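Zinc uptake regulation protein (Escherichia coli, PDB 4MTE) represses zinc-uptake genes such as znuACB by binding their operator DNA through a winged-helix domain, with zinc as its cofactor. Local coordinates at residues D[77-80]-D[85-88]; D[46-51]-D[56-61]; D[11-16]-D[89-94]. All coordinates share one frame; numbering follows the deposited sequence.

Interaction 1: residues D[77-80]-D[85-88]; sequences HKVE and YVLC. With ZN (zinc ion), chain N; nucleotides of chain F.
His77 and Val86 form an antiparallel hydrogen-bonded pair, His77 N giving its proton to Val86 O at 2.8 Å and Val86 N to His77 O at 2.9 Å, both bonds nearly straight; Lys78 and Tyr85 follow as the non-hydrogen-bonded pair. On the Lys78 and Tyr85 face, the lysine chain runs alongside the phenol in the same direction, with Lys78 CG 3.6 Å from Tyr85 CE1. Both tips meet one backbone phosphate of bound DNA: Lys78 NZ donates to OP1 of DA21 in chain F at 2.7 Å, while Tyr85 OH donates to OP2, which lies in the plane of the ring at its edge, at 3.1 Å. The two strands form the beta hairpin, or wing, of the Fur-family winged helix, and Tyr85 also packs on Tyr64 and Leu67 of helix 60-72. On the other face, Val79 CG2 rests on Val86 CG1. Beside them zinc joins His77 to Cys88, just past strand 84-87, through His77 NE2 at 2.0 Å and Cys88 SG at 2.2 Å, with His96 and Glu111 completing the site. With CG anti to the carbonyl carbon (His77 chi1 -64°), the imidazole is carried toward Cys88, whose sulfur approaches the ring obliquely.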
loop_
_atom_site.group_PDB
_atom_site.type_symbol
_atom_site.label_atom_id
_atom_site.label_comp_id
_atom_site.label_asym_id
_atom_site.label_seq_id
_atom_site.Cartn_x
_atom_site.Cartn_y
_atom_site.Cartn_z
ATOM N N HIS D 77 22.253 -10.509 -13.460
ATOM C CA HIS D 77 21.235 -9.899 -14.303
ATOM C C HIS D 77 20.050 -9.502 -13.443
ATOM O O HIS D 77 19.712 -10.185 -12.467
ATOM C CB HIS D 77 20.757 -10.868 -15.382
ATOM C CG HIS D 77 21.818 -11.250 -16.364
ATOM N ND1 HIS D 77 22.413 -10.342 -17.208
ATOM C CD2 HIS D 77 22.382 -12.450 -16.639
ATOM C CE1 HIS D 77 23.306 -10.963 -17.960
ATOM N NE2 HIS D 77 23.306 -12.240 -17.634
ATOM N N LYS D 78 19.425 -8.394 -13.816
ATOM C CA LYS D 78 18.176 -7.972 -13.214
ATOM C C LYS D 78 17.030 -8.557 -14.025
ATOM O O LYS D 78 17.004 -8.442 -15.251
ATOM C CB LYS D 78 18.078 -6.447 -13.213
ATOM C CG LYS D 78 16.818 -5.911 -12.560
ATOM C CD LYS D 78 16.744 -4.401 -12.669
ATOM C CE LYS D 78 15.544 -3.844 -11.925
ATOM N NZ LYS D 78 15.663 -4.054 -10.458
ATOM N N VAL D 79 16.086 -9.189 -13.334
ATOM C CA VAL D 79 14.872 -9.690 -13.968
ATOM C C VAL D 79 13.801 -8.603 -13.867
ATOM O O VAL D 79 13.260 -8.352 -12.790
ATOM C CB VAL D 79 14.378 -10.988 -13.291
ATOM C CG1 VAL D 79 13.277 -11.637 -14.121
ATOM C CG2 VAL D 79 15.542 -11.957 -13.071
ATOM N N GLU D 80 13.499 -7.970 -15.000
ATOM C CA GLU D 80 12.691 -6.750 -15.038
ATOM C C GLU D 80 11.185 -6.976 -14.887
ATOM O O GLU D 80 10.475 -6.095 -14.402
ATOM C CB GLU D 80 12.940 -6.009 -16.353
ATOM C CG GLU D 80 14.392 -5.624 -16.601
ATOM C CD GLU D 80 14.843 -4.438 -15.769
ATOM O OE1 GLU D 80 14.075 -3.986 -14.895
ATOM O OE2 GLU D 80 15.972 -3.955 -15.998
ATOM N N TYR D 85 16.794 -10.423 -8.891
ATOM C CA TYR D 85 18.154 -10.452 -9.409
ATOM C C TYR D 85 18.674 -11.879 -9.423
ATOM O O TYR D 85 18.439 -12.642 -8.488
ATOM C CB TYR D 85 19.047 -9.557 -8.551
ATOM C CG TYR D 85 18.532 -8.138 -8.472
ATOM C CD1 TYR D 85 18.956 -7.171 -9.373
ATOM C CD2 TYR D 85 17.598 -7.771 -7.510
ATOM C CE1 TYR D 85 18.473 -5.877 -9.308
ATOM C CE2 TYR D 85 17.111 -6.483 -7.441
ATOM C CZ TYR D 85 17.550 -5.540 -8.339
ATOM O OH TYR D 85 17.060 -4.258 -8.262
ATOM N N VAL D 86 19.373 -12.239 -10.493
ATOM C CA VAL D 86 19.867 -13.602 -10.640
ATOM C C VAL D 86 21.316 -13.632 -11.112
ATOM O O VAL D 86 21.755 -12.784 -11.888
ATOM C CB VAL D 86 18.986 -14.420 -11.614
ATOM C CG1 VAL D 86 19.120 -13.896 -13.046
ATOM C CG2 VAL D 86 19.337 -15.901 -11.529
ATOM N N LEU D 87 22.051 -14.626 -10.625
ATOM C CA LEU D 87 23.422 -14.845 -11.049
ATOM C C LEU D 87 23.444 -15.192 -12.532
ATOM O O LEU D 87 22.562 -15.894 -13.029
ATOM C CB LEU D 87 24.045 -15.981 -10.238
ATOM C CG LEU D 87 25.525 -16.279 -10.487
ATOM C CD1 LEU D 87 26.401 -15.120 -10.028
ATOM C CD2 LEU D 87 25.922 -17.569 -9.790
ATOM N N CYS D 88 24.442 -14.676 -13.242
ATOM C CA CYS D 88 24.673 -15.054 -14.628
ATOM C C CYS D 88 25.542 -16.306 -14.666
ATOM O O CYS D 88 26.617 -16.336 -14.068
ATOM C CB CYS D 88 25.367 -13.921 -15.379
ATOM S SG CYS D 88 25.901 -14.379 -17.034
HETATM ZN ZN ZN N . 24.119 -13.957 -18.312
ATOM P P DA F 21 13.961 -2.896 -7.144
ATOM O OP1 DA F 21 14.035 -2.897 -8.619
ATOM O OP2 DA F 21 14.618 -3.962 -6.358
ATOM O "O5'" DA F 21 14.530 -1.498 -6.636
ATOM C "C5'" DA F 21 13.993 -0.325 -7.214
ATOM C "C4'" DA F 21 14.582 0.920 -6.577
ATOM O "O4'" DA F 21 14.167 1.003 -5.194
ATOM C "C3'" DA F 21 16.107 0.993 -6.547
ATOM O "O3'" DA F 21 16.503 1.964 -7.501
ATOM C "C2'" DA F 21 16.460 1.374 -5.104
ATOM C "C1'" DA F 21 15.116 1.812 -4.536
ATOM N N9 DA F 21 14.940 1.653 -3.097
ATOM C C8 DA F 21 14.784 0.496 -2.384
ATOM N N7 DA F 21 14.634 0.688 -1.091
ATOM C C5 DA F 21 14.689 2.065 -0.954
ATOM C C6 DA F 21 14.596 2.923 0.159
ATOM N N6 DA F 21 14.413 2.516 1.421
ATOM N N1 DA F 21 14.697 4.243 -0.078
ATOM C C2 DA F 21 14.877 4.681 -1.326
ATOM N N3 DA F 21 14.979 3.977 -2.447
ATOM C C4 DA F 21 14.876 2.670 -2.183
#

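Interaction 2: residues D[46-51]-D[56-61]; sequences DLLDLL and PQAKPP. With nucleotides of chain E.
Leu48 and Leu51, one turn apart on helix 44-52, bear on the 56-61 segment through apolar contacts. Ala58 CB touches both, with Leu51 CD2 at 4.0 Å and Leu48 CD1 at 4.1 Å. The other branch of Leu48 reaches the proline ring, its CD2 lying 3.9 Å from Pro60 CG. With CG anti to the backbone N (chi1 177°), the Leu48 side chain reaches across to the 56-61 segment, where the fork at CG divides the two methyls between Ala58 and Pro60. Val63 of helix 60-72 also touches both leucines, and Leu51 packs in addition on Glu30 and Leu34 of helix 26-36.

The remaining contacts are between methyl and backbone: Leu48 CD1 sits 3.4 Å from Lys59 O, the carbonyl of the residue at the N-cap position of helix 60-72. This is the helix-turn-helix of the winged-helix domain, with helix 44-52 backing the start of the recognition helix 60-72. An alanine in place of Leu48 would probably open a gap beside Ala58 and Pro60, leaving the N-terminal end of the recognition helix less firmly backed.

Toward the DNA the same segment makes close packing contacts. Pro61 CG comes within 3.3 Å of O6 of DG9 in chain E, and Gln57 CB lies 3.4 Å from the phosphate oxygen OP2 of DT8 in the same strand. Lys59, bent along its chain, passes CB and CG near the C7 methyl of DT8 and brings its NZ to 3.8 Å from OP2 of DG9, close enough for the positive charge probably to favour the phosphate. Pro60 packs on a further thymine base and Pro61 on a cytosine.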
loop_
_atom_site.group_PDB
_atom_site.type_symbol
_atom_site.label_atom_id
_atom_site.label_comp_id
_atom_site.label_asym_id
_atom_site.label_seq_id
_atom_site.Cartn_x
_atom_site.Cartn_y
_atom_site.Cartn_z
ATOM N N ASP D 46 15.069 -9.827 0.248
ATOM C CA ASP D 46 15.293 -11.214 0.644
ATOM C C ASP D 46 16.795 -11.432 0.795
ATOM O O ASP D 46 17.270 -12.005 1.781
ATOM C CB ASP D 46 14.729 -12.178 -0.403
ATOM C CG ASP D 46 13.210 -12.211 -0.417
ATOM O OD1 ASP D 46 12.589 -11.845 0.604
ATOM O OD2 ASP D 46 12.639 -12.615 -1.452
ATOM N N LEU D 47 17.537 -10.946 -0.194
ATOM C CA LEU D 47 18.990 -11.028 -0.198
ATOM C C LEU D 47 19.544 -10.274 1.004
ATOM O O LEU D 47 20.491 -10.719 1.656
ATOM C CB LEU D 47 19.528 -10.424 -1.493
ATOM C CG LEU D 47 21.000 -10.629 -1.836
ATOM C CD1 LEU D 47 21.346 -12.112 -1.959
ATOM C CD2 LEU D 47 21.295 -9.887 -3.129
ATOM N N LEU D 48 18.935 -9.129 1.294
ATOM C CA LEU D 48 19.283 -8.346 2.470
ATOM C C LEU D 48 19.070 -9.182 3.726
ATOM O O LEU D 48 19.941 -9.243 4.592
ATOM C CB LEU D 48 18.433 -7.077 2.541
ATOM C CG LEU D 48 18.633 -6.174 3.760
ATOM C CD1 LEU D 48 20.090 -5.752 3.918
ATOM C CD2 LEU D 48 17.727 -4.955 3.647
ATOM N N ASP D 49 17.911 -9.832 3.812
ATOM C CA ASP D 49 17.594 -10.690 4.951
ATOM C C ASP D 49 18.613 -11.822 5.101
ATOM O O ASP D 49 19.040 -12.130 6.211
ATOM C CB ASP D 49 16.180 -11.272 4.824
ATOM C CG ASP D 49 15.091 -10.251 5.117
ATOM O OD1 ASP D 49 15.332 -9.322 5.916
ATOM O OD2 ASP D 49 13.983 -10.387 4.553
ATOM N N LEU D 50 19.001 -12.438 3.988
ATOM C CA LEU D 50 20.044 -13.463 4.024
ATOM C C LEU D 50 21.361 -12.878 4.522
ATOM O O LEU D 50 22.035 -13.465 5.368
ATOM C CB LEU D 50 20.262 -14.067 2.636
ATOM C CG LEU D 50 19.123 -14.894 2.043
ATOM C CD1 LEU D 50 19.528 -15.408 0.667
ATOM C CD2 LEU D 50 18.734 -16.048 2.965
ATOM N N LEU D 51 21.716 -11.716 3.989
ATOM C CA LEU D 51 22.978 -11.065 4.319
ATOM C C LEU D 51 23.063 -10.675 5.797
ATOM O O LEU D 51 24.155 -10.468 6.326
ATOM C CB LEU D 51 23.155 -9.825 3.439
ATOM C CG LEU D 51 24.511 -9.118 3.460
ATOM C CD1 LEU D 51 25.616 -10.026 2.927
ATOM C CD2 LEU D 51 24.428 -7.829 2.659
ATOM N N PRO D 56 24.487 -8.416 10.411
ATOM C CA PRO D 56 23.189 -7.904 10.874
ATOM C C PRO D 56 23.075 -6.391 10.743
ATOM O O PRO D 56 21.971 -5.853 10.677
ATOM C CB PRO D 56 23.161 -8.305 12.350
ATOM C CG PRO D 56 24.593 -8.419 12.737
ATOM C CD PRO D 56 25.284 -8.962 11.524
ATOM N N GLN D 57 24.220 -5.719 10.696
ATOM C CA GLN D 57 24.266 -4.268 10.576
ATOM C C GLN D 57 23.971 -3.814 9.149
ATOM O O GLN D 57 23.961 -2.617 8.860
ATOM C CB GLN D 57 25.644 -3.761 11.003
ATOM C CG GLN D 57 26.031 -4.153 12.418
ATOM C CD GLN D 57 25.040 -3.648 13.448
ATOM O OE1 GLN D 57 24.476 -2.562 13.304
ATOM N NE2 GLN D 57 24.814 -4.440 14.490
ATOM N N ALA D 58 23.720 -4.774 8.263
ATOM C CA ALA D 58 23.504 -4.480 6.853
ATOM C C ALA D 58 22.148 -3.820 6.615
ATOM O O ALA D 58 21.153 -4.156 7.261
ATOM C CB ALA D 58 23.631 -5.750 6.020
ATOM N N LYS D 59 22.131 -2.877 5.678
ATOM C CA LYS D 59 20.929 -2.146 5.304
ATOM C C LYS D 59 20.782 -2.259 3.779
ATOM O O LYS D 59 21.648 -2.839 3.122
ATOM C CB LYS D 59 21.056 -0.683 5.743
ATOM C CG LYS D 59 21.621 -0.477 7.146
ATOM C CD LYS D 59 20.627 -0.843 8.235
ATOM C CE LYS D 59 20.744 0.113 9.414
ATOM N NZ LYS D 59 22.143 0.214 9.916
ATOM N N PRO D 60 19.691 -1.718 3.208
ATOM C CA PRO D 60 19.465 -1.814 1.756
ATOM C C PRO D 60 20.584 -1.235 0.870
ATOM O O PRO D 60 20.931 -1.871 -0.130
ATOM C CB PRO D 60 18.157 -1.039 1.553
ATOM C CG PRO D 60 17.468 -1.093 2.882
ATOM C CD PRO D 60 18.567 -1.059 3.895
ATOM N N PRO D 61 21.132 -0.055 1.216
ATOM C CA PRO D 61 22.217 0.518 0.407
ATOM C C PRO D 61 23.353 -0.472 0.172
ATOM O O PRO D 61 23.953 -0.485 -0.900
ATOM C CB PRO D 61 22.714 1.682 1.264
ATOM C CG PRO D 61 21.533 2.083 2.080
ATOM C CD PRO D 61 20.795 0.806 2.365
ATOM P P DT E 8 26.371 0.888 11.415
ATOM O OP1 DT E 8 26.666 0.910 12.863
ATOM O OP2 DT E 8 25.862 -0.348 10.784
ATOM O "O5'" DT E 8 25.329 2.052 11.085
ATOM C "C5'" DT E 8 25.635 3.381 11.480
ATOM C "C4'" DT E 8 24.576 4.350 10.992
ATOM O "O4'" DT E 8 24.778 4.650 9.587
ATOM C "C3'" DT E 8 23.137 3.847 11.114
ATOM O "O3'" DT E 8 22.430 4.697 11.999
ATOM C "C2'" DT E 8 22.597 3.899 9.685
ATOM C "C1'" DT E 8 23.511 4.929 9.031
ATOM N N1 DT E 8 23.608 4.869 7.537
ATOM C C2 DT E 8 23.575 6.039 6.807
ATOM O O2 DT E 8 23.465 7.148 7.302
ATOM N N3 DT E 8 23.675 5.863 5.452
ATOM C C4 DT E 8 23.805 4.670 4.764
ATOM O O4 DT E 8 23.887 4.629 3.539
ATOM C C5 DT E 8 23.834 3.487 5.586
ATOM C C7 DT E 8 23.970 2.126 4.965
ATOM C C6 DT E 8 23.738 3.642 6.913
ATOM P P DG E 9 20.987 4.272 12.562
ATOM O OP1 DG E 9 21.067 4.288 14.040
ATOM O OP2 DG E 9 20.560 3.041 11.860
ATOM O "O5'" DG E 9 20.035 5.461 12.079
ATOM C "C5'" DG E 9 20.410 6.814 12.327
ATOM C "C4'" DG E 9 19.821 7.729 11.270
ATOM O "O4'" DG E 9 20.389 7.399 9.976
ATOM C "C3'" DG E 9 18.305 7.626 11.127
ATOM O "O3'" DG E 9 17.717 8.865 11.523
ATOM C "C2'" DG E 9 18.068 7.277 9.655
ATOM C "C1'" DG E 9 19.404 7.537 8.972
ATOM N N9 DG E 9 19.694 6.605 7.886
ATOM C C8 DG E 9 19.831 5.242 7.991
ATOM N N7 DG E 9 20.092 4.657 6.855
ATOM C C5 DG E 9 20.129 5.701 5.939
ATOM C C6 DG E 9 20.370 5.679 4.546
ATOM O O6 DG E 9 20.603 4.701 3.825
ATOM N N1 DG E 9 20.321 6.954 3.989
ATOM C C2 DG E 9 20.068 8.110 4.693
ATOM N N2 DG E 9 20.057 9.252 3.991
ATOM N N3 DG E 9 19.840 8.146 6.000
ATOM C C4 DG E 9 19.886 6.908 6.556
#

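Interaction 3: residues D[11-16]-D[89-94]; sequences AQAEKI and HLFDQP
Phe91 lies against helix 6-20, where Gln12, Ala13 and Ile16 touch its ring. The Gln12 and Phe91 side chains run past one another, pointing opposite ways, and the aliphatic Gln12 CG approaches Phe91 CE1 obliquely at 4.0 Å. Farther round the ring, Ala13 CB is 4.3 Å from Phe91 CZ. Ile16 meets the rim of the ring, roughly in its plane, with CD1 4.3 Å from Phe91 CD1; the same methyl also lies near Phe91 O. All of this is van der Waals contact at moderate distances, consistent with the small surface of 164 Å² buried between the segments. Phe91 CG stands between the backbone N and the carbonyl carbon (chi1 66°), a setting that carries the ring from the loop to the helix. Outside the pair, Phe91 meets the ring of Phe75 at an inclination of about 55° and packs on Leu9, one turn before Ala13. The next residue in the loop, Asp92, is tied to the N-terminal region by a hydrogen bond between its OD2 and Thr4 OG1. Segment 89-94 belongs to the loop that runs from strand 84-87 to strand 99-103, so Phe91 joins this connection to helix 6-20, while Ala13 continues the packing onto Leu32 of helix 26-36.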
loop_
_atom_site.group_PDB
_atom_site.type_symbol
_atom_site.label_atom_id
_atom_site.label_comp_id
_atom_site.label_asym_id
_atom_site.label_seq_id
_atom_site.Cartn_x
_atom_site.Cartn_y
_atom_site.Cartn_z
ATOM N N ALA D 11 35.259 -18.176 -8.441
ATOM C CA ALA D 11 36.699 -18.077 -8.667
ATOM C C ALA D 11 36.965 -17.180 -9.878
ATOM O O ALA D 11 37.770 -16.235 -9.828
ATOM C CB ALA D 11 37.292 -19.459 -8.892
ATOM N N GLN D 12 36.256 -17.485 -10.960
ATOM C CA GLN D 12 36.338 -16.726 -12.199
ATOM C C GLN D 12 36.009 -15.250 -11.961
ATOM O O GLN D 12 36.658 -14.365 -12.518
ATOM C CB GLN D 12 35.382 -17.324 -13.239
ATOM C CG GLN D 12 35.441 -16.665 -14.613
ATOM C CD GLN D 12 36.788 -16.815 -15.301
ATOM O OE1 GLN D 12 37.243 -15.907 -15.995
ATOM N NE2 GLN D 12 37.424 -17.971 -15.126
ATOM N N ALA D 13 35.008 -14.989 -11.125
ATOM C CA ALA D 13 34.615 -13.620 -10.797
ATOM C C ALA D 13 35.752 -12.887 -10.092
ATOM O O ALA D 13 36.116 -11.772 -10.474
ATOM C CB ALA D 13 33.361 -13.615 -9.923
ATOM N N GLU D 14 36.306 -13.514 -9.059
ATOM C CA GLU D 14 37.442 -12.944 -8.340
ATOM C C GLU D 14 38.581 -12.603 -9.297
ATOM O O GLU D 14 39.085 -11.472 -9.317
ATOM C CB GLU D 14 37.940 -13.925 -7.275
ATOM C CG GLU D 14 36.985 -14.104 -6.105
ATOM C CD GLU D 14 37.244 -15.377 -5.325
ATOM O OE1 GLU D 14 38.381 -15.562 -4.842
ATOM O OE2 GLU D 14 36.308 -16.195 -5.197
ATOM N N LYS D 15 38.979 -13.580 -10.102
ATOM C CA LYS D 15 40.116 -13.381 -10.992
ATOM C C LYS D 15 39.809 -12.336 -12.075
ATOM O O LYS D 15 40.666 -11.521 -12.423
ATOM C CB LYS D 15 40.563 -14.718 -11.589
ATOM C CG LYS D 15 40.252 -14.925 -13.053
ATOM C CD LYS D 15 40.609 -16.347 -13.447
ATOM C CE LYS D 15 40.410 -16.604 -14.925
ATOM N NZ LYS D 15 40.581 -18.048 -15.236
ATOM N N ILE D 16 38.579 -12.336 -12.582
ATOM C CA ILE D 16 38.174 -11.343 -13.578
ATOM C C ILE D 16 38.214 -9.937 -12.982
ATOM O O ILE D 16 38.674 -9.000 -13.628
ATOM C CB ILE D 16 36.768 -11.636 -14.163
ATOM C CG1 ILE D 16 36.852 -12.795 -15.159
ATOM C CG2 ILE D 16 36.187 -10.400 -14.873
ATOM C CD1 ILE D 16 35.508 -13.270 -15.688
ATOM N N HIS D 89 25.071 -17.337 -15.361
ATOM C CA HIS D 89 25.813 -18.589 -15.489
ATOM C C HIS D 89 26.520 -18.650 -16.838
ATOM O O HIS D 89 26.791 -19.733 -17.354
ATOM C CB HIS D 89 24.866 -19.783 -15.339
ATOM C CG HIS D 89 24.150 -19.822 -14.024
ATOM N ND1 HIS D 89 24.667 -20.452 -12.913
ATOM C CD2 HIS D 89 22.957 -19.306 -13.645
ATOM C CE1 HIS D 89 23.823 -20.322 -11.904
ATOM N NE2 HIS D 89 22.778 -19.631 -12.322
ATOM N N LEU D 90 26.827 -17.479 -17.394
ATOM C CA LEU D 90 27.387 -17.379 -18.739
ATOM C C LEU D 90 28.381 -16.227 -18.889
ATOM O O LEU D 90 28.589 -15.740 -19.998
ATOM C CB LEU D 90 26.263 -17.175 -19.760
ATOM C CG LEU D 90 25.157 -18.226 -19.856
ATOM C CD1 LEU D 90 24.062 -17.715 -20.781
ATOM C CD2 LEU D 90 25.710 -19.553 -20.355
ATOM N N PHE D 91 28.989 -15.783 -17.792
ATOM C CA PHE D 91 29.922 -14.657 -17.866
ATOM C C PHE D 91 31.373 -15.114 -18.032
ATOM O O PHE D 91 32.283 -14.289 -18.113
ATOM C CB PHE D 91 29.768 -13.716 -16.657
ATOM C CG PHE D 91 30.152 -14.329 -15.333
ATOM C CD1 PHE D 91 31.480 -14.572 -15.019
ATOM C CD2 PHE D 91 29.185 -14.626 -14.387
ATOM C CE1 PHE D 91 31.829 -15.125 -13.803
ATOM C CE2 PHE D 91 29.533 -15.174 -13.167
ATOM C CZ PHE D 91 30.855 -15.422 -12.876
ATOM N N ASP D 92 31.583 -16.426 -18.085
ATOM C CA ASP D 92 32.913 -16.979 -18.338
ATOM C C ASP D 92 33.313 -16.772 -19.799
ATOM O O ASP D 92 34.498 -16.772 -20.135
ATOM C CB ASP D 92 32.972 -18.468 -17.970
ATOM C CG ASP D 92 31.805 -19.259 -18.531
ATOM O OD1 ASP D 92 30.753 -18.651 -18.818
ATOM O OD2 ASP D 92 31.939 -20.493 -18.675
ATOM N N GLN D 93 32.313 -16.595 -20.658
ATOM C CA GLN D 93 32.527 -16.255 -22.061
ATOM C C GLN D 93 32.475 -14.736 -22.208
ATOM O O GLN D 93 32.121 -14.038 -21.255
ATOM C CB GLN D 93 31.444 -16.908 -22.928
ATOM C CG GLN D 93 30.022 -16.532 -22.540
ATOM C CD GLN D 93 28.988 -17.028 -23.533
ATOM O OE1 GLN D 93 28.069 -16.298 -23.907
ATOM N NE2 GLN D 93 29.129 -18.278 -23.960
ATOM N N PRO D 94 32.839 -14.211 -23.391
ATOM C CA PRO D 94 32.625 -12.776 -23.617
ATOM C C PRO D 94 31.156 -12.396 -23.445
ATOM O O PRO D 94 30.292 -13.262 -23.595
ATOM C CB PRO D 94 33.083 -12.569 -25.070
ATOM C CG PRO D 94 33.201 -13.947 -25.660
ATOM C CD PRO D 94 33.549 -14.838 -24.518
#

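Interactions 1 and 2 are both largely buried and belong to different parts of the winged-helix unit: the wing hairpin in one, the helix-turn-helix in the other, their centres about 18 Å apart. Helix 60-72 and strand 76-79 follow each other in the chain, and each contact has a DNA-facing side. Interaction 1 combines backbone hydrogen bonds, metal ligation and hydrogen bonds to a DNA phosphate; interaction 2 is apolar within the protein. Interaction 3 is only partly buried, with a smaller buried surface, and purely packing. It is the most distant in sequence, closing a loop within which the other two lie, and its segment 89-94 continues directly from 85-88, with the Phe91 side chain about 6 Å from a zinc ion.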